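Local coordinates for protein epoxyqueuosine reductase (PDB 5D6S) that binds cobalamin and two iron/sulfur clusters and belongs to the QueG family of cobalamin-dependent, ferredoxin-like iron-sulfur reductases, at residues M28-E33 and L199-D204; N178-S183 and I265-C270; C221-L226 and A234-S239. One frame throughout, in Å; residues are numbered along the deposited sequence.

Interaction 1. Residues M28-E33 and L199-D204; sequences MNIKLE and LEIEPD
Ile30 and Lys31, in the first turn of the N-terminal helix 30-40, meet Ile201, Glu202 and Asp204 of the irregular loop that leaves strand 190-197, a surface contact at the edge of the fold. The backbones stay well separated, with Lys31 CA and Ile201 CA 6.9 Å apart, and side chains bridge the gap. Lys31 carries most of it. CG stands anti to the backbone N (chi1 178°), and the extended chain beyond it brings NZ to Glu202 and Asp204. There NZ donates twice: to the backbone Glu202 O at 2.7 Å, from above the carbonyl plane, and to the carboxylate Asp204 OD1 at 3.0 Å, a salt bridge that reaches the oxygen from well above the carboxylate plane. Two acceptors thus fix where the lysine ends, and the carboxylate of Glu202, which bends away, may add a little favourable charge at a distance, Glu202 OE1 lying 5.6 Å from Lys31 NZ. On the way, Lys31 CD passes Ile201 CG2 at 3.8 Å, making the aliphatic chain part of an apolar patch. Ile30 extends it by laying CD1 against Ile201 CG1, also 3.8 Å apart. Beneath lies the antiparallel sheet: Phe48 of its outermost strand 45-50 touches Lys31, Ile201 and Asp204, and the Asp204 backbone hydrogen-bonds to that of Phe48, so helix and loop both pack against this strand.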
ATOM      1  N   MET A  28      31.092 -23.775  -1.946  1.00113.04           N
ATOM      2  CA  MET A  28      31.806 -22.761  -1.093  1.00130.63           C
ATOM      3  C   MET A  28      32.016 -21.427  -1.826  1.00131.67           C
ATOM      4  O   MET A  28      32.331 -21.420  -3.014  1.00122.99           O
ATOM      5  CB  MET A  28      33.169 -23.300  -0.624  1.00141.68           C
ATOM      6  CG  MET A  28      33.978 -22.364   0.284  1.00145.00           C
ATOM      7  SD  MET A  28      33.244 -21.996   1.902  1.00135.59           S
ATOM      8  CE  MET A  28      34.237 -20.599   2.450  1.00122.82           C
ATOM      9  N   ASN A  29      31.807 -20.325  -1.088  1.00133.55           N
ATOM     10  CA  ASN A  29      31.868 -18.928  -1.533  1.00124.00           C
ATOM     11  C   ASN A  29      30.587 -18.655  -2.286  1.00120.16           C
ATOM     12  O   ASN A  29      30.521 -17.722  -3.063  1.00128.68           O
ATOM     13  CB  ASN A  29      33.121 -18.573  -2.351  1.00127.77           C
ATOM     14  CG  ASN A  29      34.316 -18.191  -1.478  1.00126.20           C
ATOM     15  OD1 ASN A  29      34.261 -18.262  -0.245  1.00127.14           O
ATOM     16  ND2 ASN A  29      35.404 -17.780  -2.122  1.00113.35           N
ATOM     17  N   ILE A  30      29.564 -19.479  -2.036  1.00112.25           N
ATOM     18  CA  ILE A  30      28.223 -19.220  -2.566  1.00103.79           C
ATOM     19  C   ILE A  30      27.717 -17.871  -2.093  1.00 97.10           C
ATOM     20  O   ILE A  30      27.206 -17.091  -2.889  1.00112.69           O
ATOM     21  CB  ILE A  30      27.131 -20.279  -2.215  1.00105.45           C
ATOM     22  CG1 ILE A  30      27.492 -21.175  -1.009  1.00109.63           C
ATOM     23  CG2 ILE A  30      26.827 -21.133  -3.434  1.00 99.14           C
ATOM     24  CD1 ILE A  30      27.564 -20.478   0.337  1.00111.09           C
ATOM     25  N   LYS A  31      27.892 -17.583  -0.811  1.00 88.09           N
ATOM     26  CA  LYS A  31      27.382 -16.345  -0.227  1.00 87.24           C
ATOM     27  C   LYS A  31      27.953 -15.106  -0.953  1.00 81.20           C
ATOM     28  O   LYS A  31      27.239 -14.142  -1.200  1.00 79.15           O
ATOM     29  CB  LYS A  31      27.680 -16.311   1.287  1.00 73.30           C
ATOM     30  CG  LYS A  31      27.219 -15.045   1.971  1.00 72.17           C
ATOM     31  CD  LYS A  31      27.122 -15.221   3.474  1.00 75.61           C
ATOM     32  CE  LYS A  31      26.996 -13.873   4.153  1.00 76.22           C
ATOM     33  NZ  LYS A  31      26.620 -14.014   5.583  1.00 82.04           N
ATOM     34  N   LEU A  32      29.238 -15.148  -1.286  1.00 97.42           N
ATOM     35  CA  LEU A  32      29.885 -14.050  -2.007  1.00101.34           C
ATOM     36  C   LEU A  32      29.422 -14.067  -3.463  1.00 92.03           C
ATOM     37  O   LEU A  32      29.291 -13.019  -4.087  1.00 95.94           O
ATOM     38  CB  LEU A  32      31.415 -14.162  -1.913  1.00104.43           C
ATOM     39  CG  LEU A  32      32.210 -12.850  -1.943  1.00108.56           C
ATOM     40  CD1 LEU A  32      33.638 -13.092  -1.463  1.00118.38           C
ATOM     41  CD2 LEU A  32      32.231 -12.189  -3.320  1.00108.41           C
ATOM     42  N   GLU A  33      29.179 -15.263  -3.993  1.00 89.55           N
ATOM     43  CA  GLU A  33      28.730 -15.425  -5.386  1.00 92.26           C
ATOM     44  C   GLU A  33      27.298 -14.962  -5.599  1.00 90.21           C
ATOM     45  O   GLU A  33      26.981 -14.370  -6.628  1.00 94.38           O
ATOM     46  CB  GLU A  33      28.872 -16.884  -5.857  1.00 96.69           C
ATOM     47  CG  GLU A  33      30.191 -17.198  -6.551  1.00102.26           C
ATOM     48  CD  GLU A  33      30.504 -16.215  -7.665  1.00109.44           C
ATOM     49  OE1 GLU A  33      29.555 -15.793  -8.377  1.00122.57           O
ATOM     50  OE2 GLU A  33      31.696 -15.861  -7.822  1.00110.86           O
ATOM     51  N   LEU A 199      19.780 -24.409   1.410  1.00 83.15           N
ATOM     52  CA  LEU A 199      21.217 -24.163   1.501  1.00 81.01           C
ATOM     53  C   LEU A 199      21.674 -23.922   2.940  1.00 85.94           C
ATOM     54  O   LEU A 199      20.955 -23.344   3.745  1.00 83.45           O
ATOM     55  CB  LEU A 199      21.612 -22.964   0.633  1.00 89.16           C
ATOM     56  CG  LEU A 199      21.863 -23.191  -0.865  1.00 90.44           C
ATOM     57  CD1 LEU A 199      20.955 -24.257  -1.457  1.00 93.59           C
ATOM     58  CD2 LEU A 199      21.733 -21.883  -1.638  1.00 93.21           C
ATOM     59  N   GLU A 200      22.877 -24.392   3.249  1.00 93.49           N
ATOM     60  CA  GLU A 200      23.507 -24.118   4.533  1.00 96.21           C
ATOM     61  C   GLU A 200      24.347 -22.886   4.293  1.00 82.52           C
ATOM     62  O   GLU A 200      25.329 -22.958   3.555  1.00 85.86           O
ATOM     63  CB  GLU A 200      24.386 -25.299   4.970  1.00103.02           C
ATOM     64  CG  GLU A 200      24.483 -25.478   6.474  1.00109.54           C
ATOM     65  CD  GLU A 200      23.344 -26.311   7.037  1.00116.53           C
ATOM     66  OE1 GLU A 200      23.147 -27.456   6.573  1.00102.48           O
ATOM     67  OE2 GLU A 200      22.647 -25.819   7.957  1.00135.25           O
ATOM     68  N   ILE A 201      23.946 -21.748   4.850  1.00 75.17           N
ATOM     69  CA  ILE A 201      24.694 -20.501   4.628  1.00 81.10           C
ATOM     70  C   ILE A 201      24.818 -19.674   5.890  1.00 86.31           C
ATOM     71  O   ILE A 201      23.936 -19.673   6.748  1.00 80.29           O
ATOM     72  CB  ILE A 201      24.118 -19.640   3.481  1.00 71.57           C
ATOM     73  CG1 ILE A 201      24.216 -20.410   2.153  1.00 74.15           C
ATOM     74  CG2 ILE A 201      24.862 -18.307   3.366  1.00 70.73           C
ATOM     75  CD1 ILE A 201      23.623 -19.702   0.952  1.00 80.23           C
ATOM     76  N   GLU A 202      25.961 -18.993   5.973  1.00 97.62           N
ATOM     77  CA  GLU A 202      26.299 -18.087   7.067  1.00110.75           C
ATOM     78  C   GLU A 202      25.263 -16.983   7.209  1.00 92.99           C
ATOM     79  O   GLU A 202      25.159 -16.140   6.313  1.00 93.88           O
ATOM     80  CB  GLU A 202      27.669 -17.429   6.803  1.00120.25           C
ATOM     81  CG  GLU A 202      28.868 -18.292   7.149  1.00123.82           C
ATOM     82  CD  GLU A 202      29.137 -18.308   8.638  1.00133.66           C
ATOM     83  OE1 GLU A 202      29.493 -17.241   9.181  1.00137.55           O
ATOM     84  OE2 GLU A 202      28.994 -19.379   9.264  1.00141.20           O
ATOM     85  N   PRO A 203      24.509 -16.976   8.325  1.00 80.58           N
ATOM     86  CA  PRO A 203      23.612 -15.849   8.552  1.00 86.92           C
ATOM     87  C   PRO A 203      24.353 -14.519   8.583  1.00 88.47           C
ATOM     88  O   PRO A 203      25.472 -14.453   9.083  1.00 98.19           O
ATOM     89  CB  PRO A 203      22.988 -16.158   9.920  1.00 78.26           C
ATOM     90  CG  PRO A 203      23.041 -17.644  10.021  1.00 75.79           C
ATOM     91  CD  PRO A 203      24.305 -18.052   9.316  1.00 75.74           C
ATOM     92  N   ASP A 204      23.740 -13.483   8.018  1.00 85.74           N
ATOM     93  CA  ASP A 204      24.234 -12.124   8.168  1.00 88.36           C
ATOM     94  C   ASP A 204      23.980 -11.643   9.603  1.00 80.33           C
ATOM     95  O   ASP A 204      23.385 -12.364  10.409  1.00 61.24           O
ATOM     96  CB  ASP A 204      23.576 -11.181   7.141  1.00 96.21           C
ATOM     97  CG  ASP A 204      24.360 -11.087   5.844  1.00102.49           C
ATOM     98  OD1 ASP A 204      25.602 -11.255   5.876  1.00118.12           O
ATOM     99  OD2 ASP A 204      23.748 -10.798   4.797  1.00 92.33           O
TER

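Interaction 2. Residues N178-S183 and I265-C270; sequences NGLVIS and ICQISC. With SF4 (iron/sulfur cluster), chain F; SF4 (iron/sulfur cluster), chain G.
Asn178 and Cys266 mark the closest backbone approach, CA to CA 6.2 Å, where a turn entering strand 181-182 meets the short helix 265-268. The Asn178 amide ties the two together. Its ND2 donates to Cys266 O at 3.0 Å in a nearly straight bond (170°); the acceptor lies in the amide plane, while the donor sits above the carbonyl plane. The other end of the amide, OD1, accepts from Leu180 N at 2.8 Å and closes an Asx turn around Gly179, whose positive phi of 91° suits a residue without a side chain. Held at both ends, the amide is fixed in rotation, and Asn178 CG lies 3.7 Å from sulfide S2 of the chain F cluster. Farther along, Leu180 sets CD1 against CG and CD of Gln267, the two side chains crossing at about a right angle; Gln267 NE2 is taken by Ser188. Ile182 CD1 packs on Cys270 SG at 3.8 Å. The two cysteines serve different clusters: Cys266 SG binds FE3 of the chain G cluster at 2.1 Å, and Cys270 SG, anti to its backbone N, binds FE3 of the chain F cluster at 2.2 Å. Such sharing by one Cys-x-x-x-Cys-Pro run is characteristic of two-cluster ferredoxins. Cobalamin lies alongside, hydrogen-bonded to the backbone of Asn178, Gly179 and Val181. Ile182 pairs with Phe174 of strand 174-175, Val181 leans on strand 190-197, and helix 216-220 touches Asn178, Ile265 and Ser269.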
ATOM      1  N   ASN A 178       7.060   2.684  13.118  1.00 64.74           N
ATOM      2  CA  ASN A 178       6.024   2.737  12.085  1.00 63.39           C
ATOM      3  C   ASN A 178       5.718   1.365  11.481  1.00 66.91           C
ATOM      4  O   ASN A 178       4.870   1.251  10.607  1.00 73.38           O
ATOM      5  CB  ASN A 178       6.372   3.748  10.989  1.00 61.49           C
ATOM      6  CG  ASN A 178       7.538   3.306  10.120  1.00 62.03           C
ATOM      7  OD1 ASN A 178       8.045   2.189  10.246  1.00 63.90           O
ATOM      8  ND2 ASN A 178       7.987   4.199   9.245  1.00 60.52           N
ATOM      9  N   GLY A 179       6.418   0.329  11.933  1.00 66.14           N
ATOM     10  CA  GLY A 179       6.148  -1.048  11.501  1.00 62.13           C
ATOM     11  C   GLY A 179       6.961  -1.473  10.294  1.00 57.79           C
ATOM     12  O   GLY A 179       7.034  -2.654   9.973  1.00 52.14           O
ATOM     13  N   LEU A 180       7.597  -0.518   9.641  1.00 58.42           N
ATOM     14  CA  LEU A 180       8.310  -0.795   8.402  1.00 68.76           C
ATOM     15  C   LEU A 180       9.796  -1.130   8.582  1.00 71.03           C
ATOM     16  O   LEU A 180      10.409  -0.810   9.593  1.00 70.95           O
ATOM     17  CB  LEU A 180       8.191   0.411   7.476  1.00 72.47           C
ATOM     18  CG  LEU A 180       6.784   0.686   6.948  1.00 70.90           C
ATOM     19  CD1 LEU A 180       6.716   2.094   6.369  1.00 70.79           C
ATOM     20  CD2 LEU A 180       6.417  -0.346   5.898  1.00 71.07           C
ATOM     21  N   VAL A 181      10.362  -1.759   7.562  1.00 74.21           N
ATOM     22  CA  VAL A 181      11.786  -2.063   7.528  1.00 68.83           C
ATOM     23  C   VAL A 181      12.533  -0.885   6.949  1.00 68.93           C
ATOM     24  O   VAL A 181      12.249  -0.453   5.843  1.00 70.81           O
ATOM     25  CB  VAL A 181      12.087  -3.318   6.699  1.00 62.33           C
ATOM     26  CG1 VAL A 181      13.542  -3.356   6.284  1.00 65.11           C
ATOM     27  CG2 VAL A 181      11.740  -4.567   7.500  1.00 61.42           C
ATOM     28  N   ILE A 182      13.494  -0.384   7.722  1.00 76.49           N
ATOM     29  CA  ILE A 182      14.264   0.821   7.405  1.00 70.80           C
ATOM     30  C   ILE A 182      15.734   0.471   7.215  1.00 69.22           C
ATOM     31  O   ILE A 182      16.378  -0.072   8.121  1.00 74.84           O
ATOM     32  CB  ILE A 182      14.229   1.829   8.577  1.00 75.00           C
ATOM     33  CG1 ILE A 182      12.816   1.986   9.186  1.00 79.07           C
ATOM     34  CG2 ILE A 182      14.866   3.144   8.146  1.00 82.32           C
ATOM     35  CD1 ILE A 182      12.064   3.253   8.837  1.00 83.70           C
ATOM     36  N   SER A 183      16.277   0.786   6.049  1.00 71.34           N
ATOM     37  CA  SER A 183      17.728   0.689   5.816  1.00 73.19           C
ATOM     38  C   SER A 183      18.362   2.076   5.830  1.00 78.43           C
ATOM     39  O   SER A 183      17.710   3.066   5.475  1.00 80.53           O
ATOM     40  CB  SER A 183      18.029   0.008   4.480  1.00 71.30           C
ATOM     41  OG  SER A 183      17.956   0.928   3.399  1.00 66.81           O
ATOM     42  N   ILE A 265       2.525   8.965   5.018  1.00 62.56           N
ATOM     43  CA  ILE A 265       2.774   9.967   6.047  1.00 60.43           C
ATOM     44  C   ILE A 265       3.822   9.477   7.081  1.00 62.16           C
ATOM     45  O   ILE A 265       4.683  10.237   7.490  1.00 60.39           O
ATOM     46  CB  ILE A 265       1.419  10.442   6.663  1.00 58.86           C
ATOM     47  CG1 ILE A 265       0.669  11.286   5.609  1.00 55.97           C
ATOM     48  CG2 ILE A 265       1.597  11.273   7.937  1.00 56.15           C
ATOM     49  CD1 ILE A 265      -0.825  11.453   5.848  1.00 53.51           C
ATOM     50  N   CYS A 266       3.740   8.213   7.491  1.00 64.60           N
ATOM     51  CA  CYS A 266       4.619   7.648   8.536  1.00 59.82           C
ATOM     52  C   CYS A 266       6.025   7.369   8.027  1.00 62.75           C
ATOM     53  O   CYS A 266       6.901   7.004   8.803  1.00 71.01           O
ATOM     54  CB  CYS A 266       4.011   6.370   9.150  1.00 56.95           C
ATOM     55  SG  CYS A 266       3.349   5.140   7.987  1.00 61.65           S
ATOM     56  N   GLN A 267       6.234   7.547   6.729  1.00 60.33           N
ATOM     57  CA  GLN A 267       7.550   7.432   6.098  1.00 61.98           C
ATOM     58  C   GLN A 267       8.156   8.789   5.704  1.00 67.22           C
ATOM     59  O   GLN A 267       9.355   9.007   5.849  1.00 70.96           O
ATOM     60  CB  GLN A 267       7.452   6.565   4.836  1.00 66.63           C
ATOM     61  CG  GLN A 267       7.259   5.068   5.089  1.00 64.57           C
ATOM     62  CD  GLN A 267       7.075   4.284   3.791  1.00 66.85           C
ATOM     63  OE1 GLN A 267       5.961   4.178   3.269  1.00 73.59           O
ATOM     64  NE2 GLN A 267       8.160   3.734   3.267  1.00 75.76           N
ATOM     65  N   ILE A 268       7.331   9.678   5.165  1.00 70.08           N
ATOM     66  CA  ILE A 268       7.729  11.047   4.892  1.00 68.85           C
ATOM     67  C   ILE A 268       8.229  11.733   6.182  1.00 74.17           C
ATOM     68  O   ILE A 268       9.183  12.512   6.149  1.00 61.06           O
ATOM     69  CB  ILE A 268       6.547  11.837   4.275  1.00 73.99           C
ATOM     70  CG1 ILE A 268       6.337  11.407   2.824  1.00 68.82           C
ATOM     71  CG2 ILE A 268       6.787  13.347   4.354  1.00 80.10           C
ATOM     72  CD1 ILE A 268       5.036  11.882   2.206  1.00 72.15           C
ATOM     73  N   SER A 269       7.581  11.434   7.312  1.00 73.91           N
ATOM     74  CA  SER A 269       7.964  12.011   8.592  1.00 74.48           C
ATOM     75  C   SER A 269       9.204  11.332   9.223  1.00 86.98           C
ATOM     76  O   SER A 269       9.615  11.730  10.314  1.00101.93           O
ATOM     77  CB  SER A 269       6.792  11.946   9.582  1.00 77.90           C
ATOM     78  OG  SER A 269       6.655  10.653  10.185  1.00 71.41           O
ATOM     79  N   CYS A 270       9.781  10.316   8.569  1.00 81.11           N
ATOM     80  CA  CYS A 270      10.881   9.548   9.148  1.00 75.78           C
ATOM     81  C   CYS A 270      12.242  10.139   8.798  1.00 87.56           C
ATOM     82  O   CYS A 270      12.549  10.335   7.619  1.00 85.09           O
ATOM     83  CB  CYS A 270      10.847   8.083   8.715  1.00 75.39           C
ATOM     84  SG  CYS A 270      12.027   7.009   9.605  1.00 65.44           S
TER
HETATM   85 FE1  SF4 F 401       9.238   6.389  13.305  1.00 73.56          FE
HETATM   86 FE2  SF4 F 401      11.354   7.816  13.764  1.00 73.33          FE
HETATM   87 FE3  SF4 F 401      11.146   6.578  11.569  1.00 69.18          FE
HETATM   88 FE4  SF4 F 401      11.498   5.341  13.837  1.00 69.90          FE
HETATM   89  S1  SF4 F 401      12.839   6.579  12.814  1.00 78.02           S
HETATM   90  S2  SF4 F 401      10.197   4.841  12.249  1.00 74.24           S
HETATM   91  S3  SF4 F 401      10.295   6.574  15.116  1.00 65.74           S
HETATM   92  S4  SF4 F 401       9.901   8.096  12.281  1.00 76.84           S
HETATM   93 FE1  SF4 G 402      -1.128   4.181   8.038  1.00 53.29          FE
HETATM   94 FE2  SF4 G 402      -0.707   6.601   7.253  1.00 64.39          FE
HETATM   95 FE3  SF4 G 402       1.228   5.223   8.332  1.00 60.87          FE
HETATM   96 FE4  SF4 G 402      -0.702   6.074   9.797  1.00 57.24          FE
HETATM   97  S1  SF4 G 402       0.675   7.217   8.731  1.00 59.95           S
HETATM   98  S2  SF4 G 402       0.112   4.154   9.749  1.00 56.03           S
HETATM   99  S3  SF4 G 402      -2.309   5.922   8.372  1.00 57.79           S
HETATM  100  S4  SF4 G 402       0.209   4.819   6.532  1.00 54.43           S

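Interaction 3. Residues C221-L226 and A234-S239; sequences CPTSCL and ARRCLS. With SF4 (iron/sulfur cluster), chain G.
Thr223 and Arg236 grip each other by a reciprocal pair of hydrogen bonds, and with Cys225 they join the turn 221-226 to the 3-10 turn and helix start at 234-239, around the chain G iron/sulfur cluster of the ferredoxin-like domain. Thr223 OG1 donates to Arg236 O at 2.7 Å; the hydroxyl lies between the backbone N and the carbonyl carbon (chi1 60°), facing the other segment. In return, Arg236 NH2 donates to Thr223 O at 2.8 Å, almost straight (170°), with the carbonyl oxygen at the edge of the guanidinium, in its plane, and the nitrogen on one of the oxygen's lone pairs. The same NH2 forms a salt bridge with Glu251, which steadies the guanidinium from outside both segments. Next to these two bonds, Cys225 lays CB on Arg236 CB at 3.9 Å, while its SG sits beside cluster sulfide S2 and the backbone of Cys237. Apolar contacts flank the Thr223-Arg236 pair: Thr223 CG2 meets Leu238 CD2 at 3.8 Å, Pro222 CG meets Leu238 CD1, and Phe252 of helix 250-255 backs Thr223, Arg236 and Leu238. Each segment delivers a ligand to the cluster. Cys237 SG binds FE1 at 2.1 Å, close to cobalamin, and Cys221 SG binds FE4 at 2.2 Å. Cys221 also opens a type I beta turn that ends at Ser224, and just beyond it Cys225 N donates to Cys221 SG at 3.4 Å, an N-H to sulfur bond onto an iron-bound thiolate.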
ATOM      1  N   CYS A 221       0.901  10.261  12.130  1.00 72.55           N
ATOM      2  CA  CYS A 221      -0.192   9.399  11.640  1.00 72.63           C
ATOM      3  C   CYS A 221      -1.521  10.087  11.906  1.00 70.78           C
ATOM      4  O   CYS A 221      -1.862  10.288  13.066  1.00 76.74           O
ATOM      5  CB  CYS A 221      -0.204   8.037  12.328  1.00 68.85           C
ATOM      6  SG  CYS A 221      -1.472   6.875  11.727  1.00 60.03           S
ATOM      7  N   PRO A 222      -2.282  10.404  10.841  1.00 58.23           N
ATOM      8  CA  PRO A 222      -3.490  11.211  10.964  1.00 52.65           C
ATOM      9  C   PRO A 222      -4.652  10.508  11.615  1.00 52.21           C
ATOM     10  O   PRO A 222      -5.632  11.154  11.987  1.00 58.93           O
ATOM     11  CB  PRO A 222      -3.843  11.562   9.519  1.00 52.89           C
ATOM     12  CG  PRO A 222      -2.839  10.870   8.644  1.00 55.44           C
ATOM     13  CD  PRO A 222      -2.111   9.875   9.477  1.00 58.54           C
ATOM     14  N   THR A 223      -4.537   9.204  11.777  1.00 51.05           N
ATOM     15  CA  THR A 223      -5.547   8.439  12.493  1.00 57.53           C
ATOM     16  C   THR A 223      -5.047   7.928  13.843  1.00 62.13           C
ATOM     17  O   THR A 223      -5.823   7.349  14.600  1.00 58.91           O
ATOM     18  CB  THR A 223      -6.013   7.207  11.673  1.00 57.18           C
ATOM     19  OG1 THR A 223      -4.903   6.345  11.405  1.00 56.53           O
ATOM     20  CG2 THR A 223      -6.609   7.631  10.366  1.00 58.21           C
ATOM     21  N   SER A 224      -3.750   8.110  14.123  1.00 61.30           N
ATOM     22  CA  SER A 224      -3.111   7.546  15.326  1.00 58.06           C
ATOM     23  C   SER A 224      -3.291   6.032  15.396  1.00 57.02           C
ATOM     24  O   SER A 224      -3.488   5.475  16.472  1.00 54.94           O
ATOM     25  CB  SER A 224      -3.657   8.152  16.627  1.00 52.44           C
ATOM     26  OG  SER A 224      -3.464   9.544  16.672  1.00 53.03           O
ATOM     27  N   CYS A 225      -3.162   5.350  14.262  1.00 56.96           N
ATOM     28  CA  CYS A 225      -3.329   3.877  14.262  1.00 59.31           C
ATOM     29  C   CYS A 225      -2.100   3.155  14.888  1.00 58.28           C
ATOM     30  O   CYS A 225      -2.250   2.107  15.537  1.00 53.49           O
ATOM     31  CB  CYS A 225      -3.631   3.316  12.859  1.00 48.71           C
ATOM     32  SG  CYS A 225      -2.299   3.497  11.627  1.00 58.95           S
ATOM     33  N   LEU A 226      -0.913   3.730  14.688  1.00 56.29           N
ATOM     34  CA  LEU A 226       0.348   3.147  15.174  1.00 58.67           C
ATOM     35  C   LEU A 226       0.369   3.104  16.699  1.00 58.38           C
ATOM     36  O   LEU A 226       0.051   4.097  17.345  1.00 66.02           O
ATOM     37  CB  LEU A 226       1.526   3.970  14.674  1.00 57.62           C
ATOM     38  CG  LEU A 226       1.715   3.909  13.167  1.00 59.32           C
ATOM     39  CD1 LEU A 226       2.576   5.050  12.643  1.00 57.08           C
ATOM     40  CD2 LEU A 226       2.312   2.575  12.738  1.00 54.86           C
ATOM     41  N   ALA A 234      -4.719  -1.740  12.181  1.00 49.02           N
ATOM     42  CA  ALA A 234      -4.611  -1.579  10.722  1.00 50.79           C
ATOM     43  C   ALA A 234      -5.926  -1.157  10.074  1.00 49.38           C
ATOM     44  O   ALA A 234      -5.972  -0.522   9.025  1.00 50.96           O
ATOM     45  CB  ALA A 234      -4.120  -2.877  10.109  1.00 53.76           C
ATOM     46  N   ARG A 235      -6.985  -1.647  10.678  1.00 49.61           N
ATOM     47  CA  ARG A 235      -8.320  -1.190  10.519  1.00 47.56           C
ATOM     48  C   ARG A 235      -8.422   0.346  10.415  1.00 50.30           C
ATOM     49  O   ARG A 235      -9.329   0.833   9.748  1.00 55.16           O
ATOM     50  CB  ARG A 235      -9.044  -1.652  11.773  1.00 57.49           C
ATOM     51  CG  ARG A 235     -10.301  -2.480  11.627  1.00 58.48           C
ATOM     52  CD  ARG A 235     -10.108  -3.816  10.950  1.00 52.10           C
ATOM     53  NE  ARG A 235     -11.244  -3.916  10.044  1.00 58.17           N
ATOM     54  CZ  ARG A 235     -11.317  -4.650   8.938  1.00 51.56           C
ATOM     55  NH1 ARG A 235     -10.338  -5.446   8.556  1.00 49.09           N
ATOM     56  NH2 ARG A 235     -12.404  -4.566   8.211  1.00 56.06           N
ATOM     57  N   ARG A 236      -7.522   1.097  11.058  1.00 44.87           N
ATOM     58  CA  ARG A 236      -7.511   2.584  10.968  1.00 41.45           C
ATOM     59  C   ARG A 236      -6.347   3.148  10.148  1.00 41.66           C
ATOM     60  O   ARG A 236      -6.156   4.343  10.080  1.00 41.95           O
ATOM     61  CB  ARG A 236      -7.503   3.227  12.347  1.00 40.16           C
ATOM     62  CG  ARG A 236      -8.698   2.841  13.207  1.00 45.78           C
ATOM     63  CD  ARG A 236      -8.695   3.463  14.608  1.00 49.16           C
ATOM     64  NE  ARG A 236      -8.291   4.871  14.559  1.00 50.41           N
ATOM     65  CZ  ARG A 236      -9.086   5.874  14.205  1.00 51.57           C
ATOM     66  NH1 ARG A 236     -10.384   5.666  13.891  1.00 55.43           N
ATOM     67  NH2 ARG A 236      -8.594   7.095  14.166  1.00 46.87           N
ATOM     68  N   CYS A 237      -5.562   2.297   9.521  1.00 46.98           N
ATOM     69  CA  CYS A 237      -4.586   2.805   8.566  1.00 54.23           C
ATOM     70  C   CYS A 237      -5.323   3.334   7.322  1.00 55.28           C
ATOM     71  O   CYS A 237      -6.197   2.665   6.777  1.00 55.96           O
ATOM     72  CB  CYS A 237      -3.568   1.738   8.122  1.00 51.01           C
ATOM     73  SG  CYS A 237      -2.165   2.505   7.250  1.00 57.49           S
ATOM     74  N   LEU A 238      -4.952   4.520   6.871  1.00 51.97           N
ATOM     75  CA  LEU A 238      -5.495   5.058   5.640  1.00 52.55           C
ATOM     76  C   LEU A 238      -5.073   4.237   4.446  1.00 55.16           C
ATOM     77  O   LEU A 238      -5.764   4.237   3.425  1.00 54.37           O
ATOM     78  CB  LEU A 238      -5.038   6.497   5.438  1.00 52.96           C
ATOM     79  CG  LEU A 238      -5.529   7.528   6.463  1.00 52.46           C
ATOM     80  CD1 LEU A 238      -5.037   8.893   6.029  1.00 53.80           C
ATOM     81  CD2 LEU A 238      -7.031   7.529   6.609  1.00 51.00           C
ATOM     82  N   SER A 239      -3.930   3.554   4.530  1.00 54.44           N
ATOM     83  CA  SER A 239      -3.526   2.692   3.406  1.00 55.39           C
ATOM     84  C   SER A 239      -4.570   1.609   3.204  1.00 54.13           C
ATOM     85  O   SER A 239      -4.916   1.234   2.076  1.00 58.01           O
ATOM     86  CB  SER A 239      -2.168   2.053   3.639  1.00 55.09           C
ATOM     87  OG  SER A 239      -1.745   1.333   2.480  1.00 55.29           O
TER
HETATM   88 FE1  SF4 G 402      -1.128   4.181   8.038  1.00 53.29          FE
HETATM   89 FE2  SF4 G 402      -0.707   6.601   7.253  1.00 64.39          FE
HETATM   90 FE3  SF4 G 402       1.228   5.223   8.332  1.00 60.87          FE
HETATM   91 FE4  SF4 G 402      -0.702   6.074   9.797  1.00 57.24          FE
HETATM   92  S1  SF4 G 402       0.675   7.217   8.731  1.00 59.95           S
HETATM   93  S2  SF4 G 402       0.112   4.154   9.749  1.00 56.03           S
HETATM   94  S3  SF4 G 402      -2.309   5.922   8.372  1.00 57.79           S
HETATM   95  S4  SF4 G 402       0.209   4.819   6.532  1.00 54.43           S

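In the fold
Interactions 2 and 3 are two sides of one metal site. Their centres lie about 13 Å apart, both supply cysteines to the chain G cluster, and 221-226/234-239 is nested within the chain segment closed by 178-183/265-270. They meet where Ile265 CD1 packs on Pro222 CG at 3.5 Å and Leu226 CD2 lies 3.6 Å from Asn178 O. Cobalamin touches both, and interaction 2 alone also reaches the chain F cluster. Interaction 1 stands apart at the surface, its centre about 30 Å from that of interaction 2 and about 40 Å from that of interaction 3. It joins the N-terminal helix to the loop that follows strand 190-197, a strand that also borders Val181 of interaction 2.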